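Local coordinates for putative peptidase (PDB 3K9T), which is a zinc-binding homotrimer with an aminopeptidase-like domain, not expected to be a peptidase and possibly involved in making modified polysaccharides, at residues V250-R264 with S285-E299. Sequence-based numbering, arbitrary orientation.
Sequences VATCVGDAGIKNYKR and SEYYVADFFPWGSDE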
loop_
_atom_site.group_PDB
_atom_site.type_symbol
_atom_site.label_atom_id
_atom_site.label_comp_id
_atom_site.label_asym_id
_atom_site.label_seq_id
_atom_site.Cartn_x
_atom_site.Cartn_y
_atom_site.Cartn_z
ATOM N N VAL A 250 -2.443 -17.889 -21.432
ATOM C CA VAL A 250 -1.849 -19.150 -21.828
ATOM C C VAL A 250 -2.488 -20.249 -20.922
ATOM O O VAL A 250 -2.431 -20.194 -19.687
ATOM C CB VAL A 250 -0.325 -19.146 -21.657
ATOM C CG1 VAL A 250 0.232 -20.537 -21.917
ATOM C CG2 VAL A 250 0.374 -18.071 -22.541
ATOM N N ALA A 251 -3.101 -21.249 -21.547
ATOM C CA ALA A 251 -3.783 -22.294 -20.817
ATOM C C ALA A 251 -2.902 -23.536 -20.753
ATOM O O ALA A 251 -2.512 -24.104 -21.770
ATOM C CB ALA A 251 -5.117 -22.635 -21.469
ATOM N N THR A 252 -2.603 -23.963 -19.534
ATOM C CA THR A 252 -1.888 -25.192 -19.315
ATOM C C THR A 252 -2.242 -25.682 -17.925
ATOM O O THR A 252 -2.744 -24.905 -17.114
ATOM C CB THR A 252 -0.378 -24.981 -19.447
ATOM O OG1 THR A 252 0.265 -26.205 -19.150
ATOM C CG2 THR A 252 0.141 -23.896 -18.508
ATOM N N CYS A 253 -2.018 -26.968 -17.674
ATOM C CA CYS A 253 -2.215 -27.553 -16.344
ATOM C C CYS A 253 -3.562 -27.227 -15.730
ATOM O O CYS A 253 -3.630 -26.850 -14.562
ATOM C CB CYS A 253 -1.102 -27.075 -15.401
ATOM S SG CYS A 253 0.557 -27.597 -15.927
ATOM N N VAL A 254 -4.620 -27.388 -16.521
ATOM C CA VAL A 254 -5.933 -26.943 -16.122
ATOM C C VAL A 254 -6.865 -28.093 -15.727
ATOM O O VAL A 254 -8.079 -27.867 -15.567
ATOM C CB VAL A 254 -6.613 -26.101 -17.248
ATOM C CG1 VAL A 254 -5.950 -24.737 -17.376
ATOM C CG2 VAL A 254 -6.623 -26.870 -18.561
ATOM N N GLY A 255 -6.311 -29.289 -15.500
ATOM C CA GLY A 255 -7.135 -30.492 -15.370
ATOM C C GLY A 255 -7.154 -31.298 -14.080
ATOM O O GLY A 255 -7.998 -32.203 -13.932
ATOM N N ASP A 256 -6.241 -31.017 -13.153
ATOM C CA ASP A 256 -6.176 -31.762 -11.904
ATOM C C ASP A 256 -7.161 -31.327 -10.833
ATOM O O ASP A 256 -7.891 -30.342 -11.018
ATOM C CB ASP A 256 -4.767 -31.713 -11.342
ATOM C CG ASP A 256 -4.362 -30.338 -10.869
ATOM O OD1 ASP A 256 -3.992 -29.474 -11.726
ATOM O OD2 ASP A 256 -4.355 -30.160 -9.636
ATOM N N ALA A 257 -7.163 -32.065 -9.701
ATOM C CA ALA A 257 -8.117 -31.817 -8.612
ATOM C C ALA A 257 -7.793 -30.609 -7.740
ATOM O O ALA A 257 -8.586 -30.241 -6.873
ATOM C CB ALA A 257 -8.291 -33.081 -7.735
ATOM N N GLY A 258 -6.652 -29.971 -7.950
ATOM C CA GLY A 258 -6.246 -28.846 -7.099
ATOM C C GLY A 258 -6.935 -27.516 -7.312
ATOM O O GLY A 258 -7.790 -27.376 -8.174
ATOM N N ILE A 259 -6.529 -26.513 -6.541
ATOM C CA ILE A 259 -7.132 -25.196 -6.635
ATOM C C ILE A 259 -6.616 -24.460 -7.909
ATOM O O ILE A 259 -5.599 -24.846 -8.486
ATOM C CB ILE A 259 -6.884 -24.339 -5.337
ATOM C CG1 ILE A 259 -5.405 -24.043 -5.130
ATOM C CG2 ILE A 259 -7.480 -25.019 -4.055
ATOM C CD1 ILE A 259 -5.129 -22.731 -4.303
ATOM N N LYS A 260 -7.336 -23.415 -8.330
ATOM C CA LYS A 260 -6.920 -22.567 -9.462
ATOM C C LYS A 260 -5.769 -21.648 -9.070
ATOM O O LYS A 260 -5.657 -21.205 -7.926
ATOM C CB LYS A 260 -8.098 -21.731 -9.989
ATOM C CG LYS A 260 -9.249 -22.570 -10.652
ATOM C CD LYS A 260 -10.435 -21.712 -11.047
ATOM C CE LYS A 260 -11.270 -21.317 -9.850
ATOM N NZ LYS A 260 -11.908 -22.487 -9.224
ATOM N N ASN A 261 -4.887 -21.422 -10.030
ATOM C CA ASN A 261 -3.756 -20.547 -9.900
ATOM C C ASN A 261 -3.703 -19.581 -11.074
ATOM O O ASN A 261 -3.729 -19.997 -12.219
ATOM C CB ASN A 261 -2.468 -21.362 -9.917
ATOM C CG ASN A 261 -2.165 -22.031 -8.590
ATOM O OD1 ASN A 261 -1.561 -21.423 -7.734
ATOM N ND2 ASN A 261 -2.559 -23.295 -8.434
ATOM N N TYR A 262 -3.593 -18.290 -10.786
ATOM C CA TYR A 262 -3.423 -17.274 -11.829
ATOM C C TYR A 262 -2.069 -16.606 -11.779
ATOM O O TYR A 262 -1.702 -16.008 -10.773
ATOM C CB TYR A 262 -4.477 -16.178 -11.722
ATOM C CG TYR A 262 -4.298 -15.125 -12.794
ATOM C CD1 TYR A 262 -4.399 -15.454 -14.146
ATOM C CD2 TYR A 262 -4.043 -13.811 -12.467
ATOM C CE1 TYR A 262 -4.252 -14.487 -15.154
ATOM C CE2 TYR A 262 -3.891 -12.826 -13.471
ATOM C CZ TYR A 262 -3.998 -13.169 -14.805
ATOM O OH TYR A 262 -3.836 -12.190 -15.773
ATOM N N LYS A 263 -1.332 -16.700 -12.876
ATOM C CA LYS A 263 -0.083 -15.956 -13.040
ATOM C C LYS A 263 -0.422 -14.665 -13.774
ATOM O O LYS A 263 -0.990 -14.671 -14.866
ATOM C CB LYS A 263 0.957 -16.768 -13.814
ATOM C CG LYS A 263 2.255 -16.043 -14.146
ATOM C CD LYS A 263 3.228 -17.008 -14.839
ATOM C CE LYS A 263 4.524 -16.334 -15.297
ATOM N NZ LYS A 263 5.511 -17.336 -15.805
ATOM N N ARG A 264 -0.072 -13.552 -13.163
ATOM C CA ARG A 264 -0.317 -12.278 -13.775
ATOM C C ARG A 264 0.563 -11.952 -14.968
ATOM O O ARG A 264 1.667 -12.466 -15.124
ATOM C CB ARG A 264 -0.080 -11.194 -12.753
ATOM C CG ARG A 264 -1.062 -11.217 -11.655
ATOM C CD ARG A 264 -0.646 -10.196 -10.710
ATOM N NE ARG A 264 -1.705 -9.902 -9.783
ATOM C CZ ARG A 264 -1.502 -9.593 -8.514
ATOM N NH1 ARG A 264 -0.278 -9.576 -8.003
ATOM N NH2 ARG A 264 -2.532 -9.320 -7.744
ATOM N N SER A 285 -14.426 -20.751 -4.507
ATOM C CA SER A 285 -13.367 -21.728 -4.184
ATOM C C SER A 285 -12.107 -20.988 -3.822
ATOM O O SER A 285 -12.008 -19.781 -4.011
ATOM C CB SER A 285 -13.042 -22.648 -5.359
ATOM O OG SER A 285 -14.184 -23.366 -5.738
ATOM N N GLU A 286 -11.152 -21.739 -3.293
ATOM C CA GLU A 286 -9.839 -21.221 -2.995
ATOM C C GLU A 286 -9.090 -21.073 -4.274
ATOM O O GLU A 286 -9.378 -21.769 -5.227
ATOM C CB GLU A 286 -9.052 -22.171 -2.117
ATOM C CG GLU A 286 -9.507 -22.256 -0.644
ATOM C CD GLU A 286 -8.482 -22.986 0.239
ATOM O OE1 GLU A 286 -7.258 -22.970 -0.094
ATOM O OE2 GLU A 286 -8.904 -23.573 1.269
ATOM N N TYR A 287 -8.145 -20.140 -4.289
ATOM C CA TYR A 287 -7.274 -19.912 -5.425
ATOM C C TYR A 287 -6.005 -19.214 -4.966
ATOM O O TYR A 287 -5.869 -18.797 -3.824
ATOM C CB TYR A 287 -7.956 -19.044 -6.477
ATOM C CG TYR A 287 -8.324 -17.682 -5.964
ATOM C CD1 TYR A 287 -9.472 -17.507 -5.198
ATOM C CD2 TYR A 287 -7.512 -16.565 -6.220
ATOM C CE1 TYR A 287 -9.832 -16.249 -4.714
ATOM C CE2 TYR A 287 -7.852 -15.298 -5.719
ATOM C CZ TYR A 287 -9.007 -15.150 -4.978
ATOM O OH TYR A 287 -9.359 -13.923 -4.483
ATOM N N TYR A 288 -5.056 -19.095 -5.870
ATOM C CA TYR A 288 -3.847 -18.419 -5.536
ATOM C C TYR A 288 -3.459 -17.595 -6.735
ATOM O O TYR A 288 -3.627 -18.042 -7.868
ATOM C CB TYR A 288 -2.770 -19.429 -5.134
ATOM C CG TYR A 288 -1.464 -18.775 -4.821
ATOM C CD1 TYR A 288 -1.284 -18.074 -3.620
ATOM C CD2 TYR A 288 -0.399 -18.826 -5.729
ATOM C CE1 TYR A 288 -0.076 -17.450 -3.327
ATOM C CE2 TYR A 288 0.802 -18.199 -5.448
ATOM C CZ TYR A 288 0.951 -17.515 -4.242
ATOM O OH TYR A 288 2.135 -16.890 -3.971
ATOM N N VAL A 289 -2.980 -16.378 -6.487
ATOM C CA VAL A 289 -2.508 -15.485 -7.542
ATOM C C VAL A 289 -1.008 -15.298 -7.367
ATOM O O VAL A 289 -0.558 -15.108 -6.256
ATOM C CB VAL A 289 -3.198 -14.128 -7.456
ATOM C CG1 VAL A 289 -2.602 -13.139 -8.518
ATOM C CG2 VAL A 289 -4.707 -14.288 -7.577
ATOM N N ALA A 290 -0.244 -15.355 -8.451
ATOM C CA ALA A 290 1.220 -15.140 -8.418
ATOM C C ALA A 290 1.553 -13.992 -9.316
ATOM O O ALA A 290 0.864 -13.759 -10.281
ATOM C CB ALA A 290 1.963 -16.383 -8.911
ATOM N N ASP A 291 2.617 -13.278 -9.013
ATOM C CA ASP A 291 3.117 -12.233 -9.913
ATOM C C ASP A 291 3.859 -12.871 -11.068
ATOM O O ASP A 291 4.262 -14.029 -11.030
ATOM C CB ASP A 291 4.071 -11.257 -9.193
ATOM C CG ASP A 291 3.348 -10.328 -8.189
ATOM O OD1 ASP A 291 2.447 -9.565 -8.595
ATOM O OD2 ASP A 291 3.701 -10.364 -6.986
ATOM N N PHE A 292 4.039 -12.085 -12.113
ATOM C CA PHE A 292 4.782 -12.512 -13.268
ATOM C C PHE A 292 6.212 -12.852 -12.934
ATOM O O PHE A 292 6.805 -12.266 -12.072
ATOM C CB PHE A 292 4.804 -11.407 -14.311
ATOM C CG PHE A 292 5.670 -11.712 -15.527
ATOM C CD1 PHE A 292 5.179 -12.468 -16.567
ATOM C CD2 PHE A 292 6.953 -11.181 -15.639
ATOM C CE1 PHE A 292 5.942 -12.713 -17.684
ATOM C CE2 PHE A 292 7.718 -11.423 -16.735
ATOM C CZ PHE A 292 7.208 -12.194 -17.774
ATOM N N PHE A 293 6.734 -13.842 -13.639
ATOM C CA PHE A 293 8.159 -14.143 -13.668
ATOM C C PHE A 293 8.401 -14.591 -15.097
ATOM O O PHE A 293 7.553 -15.300 -15.637
ATOM C CB PHE A 293 8.536 -15.232 -12.655
ATOM C CG PHE A 293 7.602 -16.416 -12.647
ATOM C CD1 PHE A 293 6.456 -16.406 -11.871
ATOM C CD2 PHE A 293 7.882 -17.547 -13.405
ATOM C CE1 PHE A 293 5.601 -17.507 -11.860
ATOM C CE2 PHE A 293 7.043 -18.641 -13.387
ATOM C CZ PHE A 293 5.905 -18.620 -12.615
ATOM N N PRO A 294 9.543 -14.200 -15.700
ATOM C CA PRO A 294 9.891 -14.498 -17.091
ATOM C C PRO A 294 10.432 -15.945 -17.344
ATOM O O PRO A 294 11.430 -16.165 -18.044
ATOM C CB PRO A 294 10.926 -13.427 -17.406
ATOM C CG PRO A 294 11.693 -13.347 -16.114
ATOM C CD PRO A 294 10.664 -13.550 -15.016
ATOM N N TRP A 295 9.752 -16.922 -16.759
ATOM C CA TRP A 295 9.951 -18.312 -17.136
ATOM C C TRP A 295 8.612 -19.031 -16.908
ATOM O O TRP A 295 7.625 -18.399 -16.505
ATOM C CB TRP A 295 11.168 -18.959 -16.447
ATOM C CG TRP A 295 11.081 -18.957 -14.990
ATOM C CD1 TRP A 295 10.470 -19.896 -14.208
ATOM C CD2 TRP A 295 11.606 -17.975 -14.108
ATOM N NE1 TRP A 295 10.596 -19.562 -12.890
ATOM C CE2 TRP A 295 11.283 -18.380 -12.797
ATOM C CE3 TRP A 295 12.310 -16.772 -14.294
ATOM C CZ2 TRP A 295 11.650 -17.630 -11.661
ATOM C CZ3 TRP A 295 12.686 -16.027 -13.160
ATOM C CH2 TRP A 295 12.358 -16.471 -11.863
ATOM N N GLY A 296 8.569 -20.321 -17.226
ATOM C CA GLY A 296 7.320 -21.072 -17.227
ATOM C C GLY A 296 6.895 -21.354 -18.659
ATOM O O GLY A 296 7.605 -22.033 -19.376
ATOM N N SER A 297 5.746 -20.844 -19.091
ATOM C CA SER A 297 5.279 -21.113 -20.453
ATOM C C SER A 297 5.347 -19.868 -21.338
ATOM O O SER A 297 6.082 -18.959 -21.028
ATOM C CB SER A 297 3.891 -21.746 -20.463
ATOM O OG SER A 297 3.640 -22.312 -21.742
ATOM N N ASP A 298 4.573 -19.835 -22.430
ATOM C CA ASP A 298 4.775 -18.836 -23.523
ATOM C C ASP A 298 4.516 -17.380 -23.182
ATOM O O ASP A 298 4.774 -16.506 -23.995
ATOM C CB ASP A 298 3.995 -19.232 -24.759
ATOM C CG ASP A 298 4.499 -20.540 -25.384
ATOM O OD1 ASP A 298 5.705 -20.647 -25.689
ATOM O OD2 ASP A 298 3.674 -21.449 -25.580
ATOM N N GLU A 299 4.013 -17.112 -21.982
ATOM C CA GLU A 299 3.867 -15.735 -21.499
ATOM C C GLU A 299 5.221 -15.029 -21.483
ATOM O O GLU A 299 5.285 -13.810 -21.636
ATOM C CB GLU A 299 3.188 -15.697 -20.133
ATOM C CG GLU A 299 3.981 -16.317 -18.993
ATOM C CD GLU A 299 3.835 -17.814 -18.879
ATOM O OE1 GLU A 299 3.160 -18.423 -19.749
ATOM O OE2 GLU A 299 4.399 -18.364 -17.894
HETATM O O HOH W 1 -10.074 -23.395 -7.282
#
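Lys263 runs straight into the loop 291-298 and the start of helix 299-302, where its ammonium meets a carboxylate, a carbonyl and an aromatic face together. With CG anti to the backbone N (chi1 175°) and every later torsion extended, the chain delivers NZ 2.6 Å from Glu299 OE2, a salt bridge made on the anti lone pair of that oxygen. Phe293 O accepts a second bond from NZ at 2.9 Å, in the carbonyl plane. The Phe293 ring lies crosswise to the lysine: NZ stands 3.4 Å from its centroid in a cation-pi contact, while CE sits almost on the ring normal in a CH-pi contact. Glu299 OE2 is gripped again from above its carboxylate plane by Ser297 N, which ties the carboxylate to the backbone just after Gly296. Just past the end of the strand, the Arg264 guanidinium takes Val289 CG1 over one face, and its NH1 reaches Asp291 OD1 at 2.8 Å; NE is paired with Glu277 of helix 271-282.

These side chains are placed by the parallel pairing of strands 260-263 and 287-290, joined through that helix as a beta-alpha-beta unit at one margin of the central sheet. Tyr262 supplies both N and O to the pairing, giving 2.8 Å from Ala290 N to Tyr262 O, and Arg264 N continues it to Ala290 O. At the other end a water links Lys260 N and NZ to Glu286 O, and NZ also pairs with Asp341.

Trp295, on the same loop, meets Phe390 and Trp394 of a neighbouring subunit, while Ser297 lies about 8 Å from the zinc ion, between side chain and metal. A buried lysine so surrounded probably stays charged, and its ammonium ties together parts of a segment that meets another subunit at Trp295 and comes near the zinc site at Ser297.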